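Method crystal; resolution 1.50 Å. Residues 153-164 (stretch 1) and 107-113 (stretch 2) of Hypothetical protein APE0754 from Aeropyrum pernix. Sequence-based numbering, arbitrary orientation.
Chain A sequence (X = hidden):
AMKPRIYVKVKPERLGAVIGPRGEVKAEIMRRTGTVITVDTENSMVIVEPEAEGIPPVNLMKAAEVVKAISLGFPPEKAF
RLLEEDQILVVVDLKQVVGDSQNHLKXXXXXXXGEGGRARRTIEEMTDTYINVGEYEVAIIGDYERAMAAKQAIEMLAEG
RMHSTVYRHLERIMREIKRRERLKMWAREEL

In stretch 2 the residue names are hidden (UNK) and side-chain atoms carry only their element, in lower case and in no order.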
# COMPACT_ATOMS: atom_id res chain seq x y z
N ALA A 153 -8.48 -8.94 -7.39
CA ALA A 153 -8.68 -8.47 -8.75
C ALA A 153 -7.34 -8.34 -9.48
O ALA A 153 -7.21 -8.73 -10.65
CB ALA A 153 -9.41 -7.13 -8.74
N ILE A 154 -6.34 -7.79 -8.79
CA ILE A 154 -5.01 -7.63 -9.38
C ILE A 154 -4.42 -9.00 -9.70
O ILE A 154 -3.85 -9.20 -10.77
CB ILE A 154 -4.05 -6.90 -8.41
CG1 ILE A 154 -4.54 -5.46 -8.18
CG2 ILE A 154 -2.63 -6.91 -8.99
CD1 ILE A 154 -4.52 -4.60 -9.42
N GLU A 155 -4.54 -9.95 -8.77
CA GLU A 155 -4.02 -11.29 -9.01
C GLU A 155 -4.72 -11.93 -10.22
O GLU A 155 -4.06 -12.55 -11.06
CB GLU A 155 -4.20 -12.16 -7.77
CG GLU A 155 -3.37 -11.69 -6.59
CD GLU A 155 -3.66 -12.46 -5.31
OE1 GLU A 155 -4.86 -12.67 -5.00
OE2 GLU A 155 -2.70 -12.84 -4.61
N MET A 156 -6.04 -11.76 -10.32
CA MET A 156 -6.80 -12.32 -11.44
C MET A 156 -6.31 -11.76 -12.78
O MET A 156 -6.22 -12.48 -13.76
CB MET A 156 -8.30 -12.03 -11.27
CG MET A 156 -9.00 -12.89 -10.21
SD MET A 156 -10.70 -12.35 -9.88
CE MET A 156 -11.55 -12.91 -11.31
N LEU A 157 -5.99 -10.46 -12.81
CA LEU A 157 -5.50 -9.86 -14.04
C LEU A 157 -4.10 -10.36 -14.36
O LEU A 157 -3.77 -10.59 -15.52
CB LEU A 157 -5.47 -8.32 -13.94
CG LEU A 157 -6.82 -7.59 -13.93
CD1 LEU A 157 -6.58 -6.09 -13.84
CD2 LEU A 157 -7.59 -7.93 -15.19
N ALA A 158 -3.28 -10.55 -13.33
CA ALA A 158 -1.91 -11.03 -13.51
C ALA A 158 -1.92 -12.47 -14.01
O ALA A 158 -0.91 -12.97 -14.50
CB ALA A 158 -1.13 -10.94 -12.20
N GLU A 159 -3.07 -13.12 -13.89
CA GLU A 159 -3.21 -14.50 -14.33
C GLU A 159 -3.86 -14.61 -15.72
O GLU A 159 -4.03 -15.72 -16.23
CB GLU A 159 -3.98 -15.29 -13.28
CG GLU A 159 -3.29 -15.21 -11.93
CD GLU A 159 -3.98 -16.00 -10.84
OE1 GLU A 159 -5.17 -15.71 -10.55
OE2 GLU A 159 -3.34 -16.91 -10.28
N GLY A 160 -4.21 -13.48 -16.31
CA GLY A 160 -4.79 -13.49 -17.65
C GLY A 160 -6.29 -13.40 -17.83
O GLY A 160 -6.78 -13.45 -18.97
N ARG A 161 -7.04 -13.26 -16.74
CA ARG A 161 -8.50 -13.17 -16.83
C ARG A 161 -8.89 -11.94 -17.63
O ARG A 161 -8.15 -10.96 -17.67
CB ARG A 161 -9.10 -13.05 -15.42
CG ARG A 161 -8.82 -14.23 -14.51
CD ARG A 161 -9.64 -15.44 -14.92
NE ARG A 161 -9.61 -16.51 -13.93
CZ ARG A 161 -10.28 -17.65 -14.03
NH1 ARG A 161 -11.04 -17.89 -15.10
NH2 ARG A 161 -10.19 -18.57 -13.07
N MET A 162 -10.06 -11.99 -18.28
CA MET A 162 -10.55 -10.85 -19.05
C MET A 162 -10.83 -9.73 -18.05
O MET A 162 -11.06 -10.00 -16.87
CB MET A 162 -11.87 -11.18 -19.76
CG MET A 162 -11.79 -12.14 -20.96
SD MET A 162 -13.39 -12.28 -21.83
CE MET A 162 -14.22 -13.54 -20.82
N HIS A 163 -10.80 -8.49 -18.50
CA HIS A 163 -11.07 -7.37 -17.61
C HIS A 163 -12.52 -7.41 -17.13
O HIS A 163 -12.80 -7.22 -15.95
CB HIS A 163 -10.80 -6.04 -18.33
CG HIS A 163 -9.34 -5.75 -18.52
ND1 HIS A 163 -8.53 -5.30 -17.50
CD2 HIS A 163 -8.54 -5.90 -19.60
CE1 HIS A 163 -7.30 -5.17 -17.95
NE2 HIS A 163 -7.28 -5.53 -19.22
N SER A 164 -13.45 -7.67 -18.05
CA SER A 164 -14.87 -7.73 -17.71
C SER A 164 -15.14 -8.79 -16.66
O SER A 164 -15.97 -8.60 -15.77
CB SER A 164 -15.70 -8.03 -18.97
OG SER A 164 -15.27 -9.24 -19.57
N UNK A 107 4.08 -7.84 -19.84
CA UNK A 107 2.76 -8.11 -20.38
C UNK A 107 1.67 -8.04 -19.32
O UNK A 107 0.63 -7.43 -19.55
n UNK A 107 3.93 -13.76 -22.10
c UNK A 107 3.96 -12.54 -22.65
n UNK A 107 2.84 -11.84 -22.77
c UNK A 107 2.71 -9.47 -21.08
c UNK A 107 3.38 -9.46 -22.43
c UNK A 107 2.76 -10.50 -23.35
n UNK A 107 5.12 -12.04 -23.06
N UNK A 108 1.88 -8.65 -18.16
CA UNK A 108 0.85 -8.59 -17.13
C UNK A 108 0.68 -7.19 -16.55
O UNK A 108 -0.43 -6.82 -16.17
c UNK A 108 2.51 -9.98 -13.91
c UNK A 108 2.38 -9.26 -15.24
c UNK A 108 1.09 -9.59 -15.97
c UNK A 108 1.12 -11.01 -16.51
N UNK A 109 1.76 -6.42 -16.49
CA UNK A 109 1.63 -5.06 -15.98
C UNK A 109 0.75 -4.27 -16.93
O UNK A 109 -0.00 -3.39 -16.51
c UNK A 109 5.29 -2.98 -14.19
c UNK A 109 5.24 -4.42 -14.65
c UNK A 109 3.01 -4.40 -15.83
n UNK A 109 6.67 -2.42 -14.29
c UNK A 109 3.82 -4.96 -14.67
N UNK A 110 0.82 -4.61 -18.21
CA UNK A 110 -0.00 -3.95 -19.21
C UNK A 110 -1.47 -4.23 -18.97
O UNK A 110 -2.31 -3.35 -19.14
N UNK A 111 -1.79 -5.47 -18.57
CA UNK A 111 -3.17 -5.87 -18.27
C UNK A 111 -3.66 -5.20 -16.98
O UNK A 111 -4.80 -4.74 -16.90
n UNK A 111 -7.57 -9.26 -20.11
c UNK A 111 -6.49 -8.65 -20.58
c UNK A 111 -3.27 -7.38 -18.10
n UNK A 111 -5.35 -8.68 -19.90
c UNK A 111 -4.12 -8.05 -20.36
c UNK A 111 -3.00 -8.19 -19.35
n UNK A 111 -6.55 -8.02 -21.75
N UNK A 112 -2.80 -5.15 -15.97
CA UNK A 112 -3.15 -4.54 -14.69
C UNK A 112 -3.36 -3.04 -14.81
O UNK A 112 -4.29 -2.49 -14.21
c UNK A 112 -2.05 -6.33 -13.32
c UNK A 112 -2.05 -4.84 -13.64
c UNK A 112 -2.29 -4.01 -12.38
c UNK A 112 -0.89 -6.79 -12.47
N UNK A 113 -2.51 -2.38 -15.58
CA UNK A 113 -2.62 -0.93 -15.78
C UNK A 113 -3.75 -0.63 -16.76
O UNK A 113 -4.59 0.23 -16.49
c UNK A 113 -1.31 -0.33 -16.32
c UNK A 113 1.17 -0.07 -15.78
c UNK A 113 -1.49 1.15 -16.63
c UNK A 113 -0.19 -0.53 -15.29
O HOH W 1 -5.24 -10.19 -17.78
O HOH W 2 -9.90 -8.29 -21.76

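Position 107 opens the stretch with seven side-chain atoms: three carbons, a nitrogen, then a carbon carrying two further nitrogens. They touch nothing on stretch 1. That terminal fork of nitrogens is a guanidinium, so the residue is Arg107, which takes no part in the contact.

Position 108 has four carbons, forked at the first, with one arm two carbons long. Its CA-to-CB bond points toward stretch 1; the one-carbon arm lies 3.5 Å from Ala158 O, and the end of the long arm lies 4.1 Å from Ala158 CB. The beta-branched, all-carbon pattern identifies Ile108, these two atoms being CG2 and CD1.

Position 109 carries four carbons in a row ending in nitrogen, an unbranched amine. Its CA-to-CB bond points away from stretch 1, which the side chain does not touch. This is Lys109, and NZ is hydrogen-bonded elsewhere in the structure.

Position 110 has no side-chain atoms, and so none to touch stretch 1, which makes it Gly110. An ideal CB here would find nothing of stretch 1 within 5.5 Å, so contact with that stretch does not account for its absence.

Position 111 repeats the pattern of three carbons, nitrogen, and a carbon with two nitrogens, but its CA-to-CB bond points toward stretch 1. One terminal nitrogen reaches the carbonyl of Arg161. The residue is Arg111, with chi1, chi2 and chi3 all m and 124 Å² covered by stretch 1. NH2 donates to Arg161 O at 3.0 Å with an N-H...O angle of 158°. That acceptor lies near the guanidinium plane, as a directional bond requires, whereas the His163 ring approaches over one face.

Position 112 again shows four carbons forked at the first, with one two-carbon arm, packed against the apolar side chains of Ile154, Leu157 and Ala158: Ile112. CG2 meets Ile154 CD1 at 3.8 Å, CG1 meets Leu157 CB at 4.0 Å, and CD1 meets Ala158 CB at 4.2 Å.

Position 113 has the same four-carbon fork, but its CA-to-CB bond points away and its side chain makes no contact with stretch 1. It is Ile113.

The contact therefore combines apolar packing with a polar clasp. The helix axes approach to 8.8 Å at 135°, and Ala158 CA lies 5.2 Å from Ile108 CA. Beyond this helix, Gly160 adopts positive phi in a Schellman motif, and the chain that follows presents Arg161 O to Arg111. Water 1 reinforces the junction: its O accepts from Arg111 NE at 2.6 Å and donates to Leu157 O at 2.7 Å and Arg161 O at 3.0 Å, tying one arginine to both the last helical turn and the loop.

Stretch 2 (107-113) RIKGRII
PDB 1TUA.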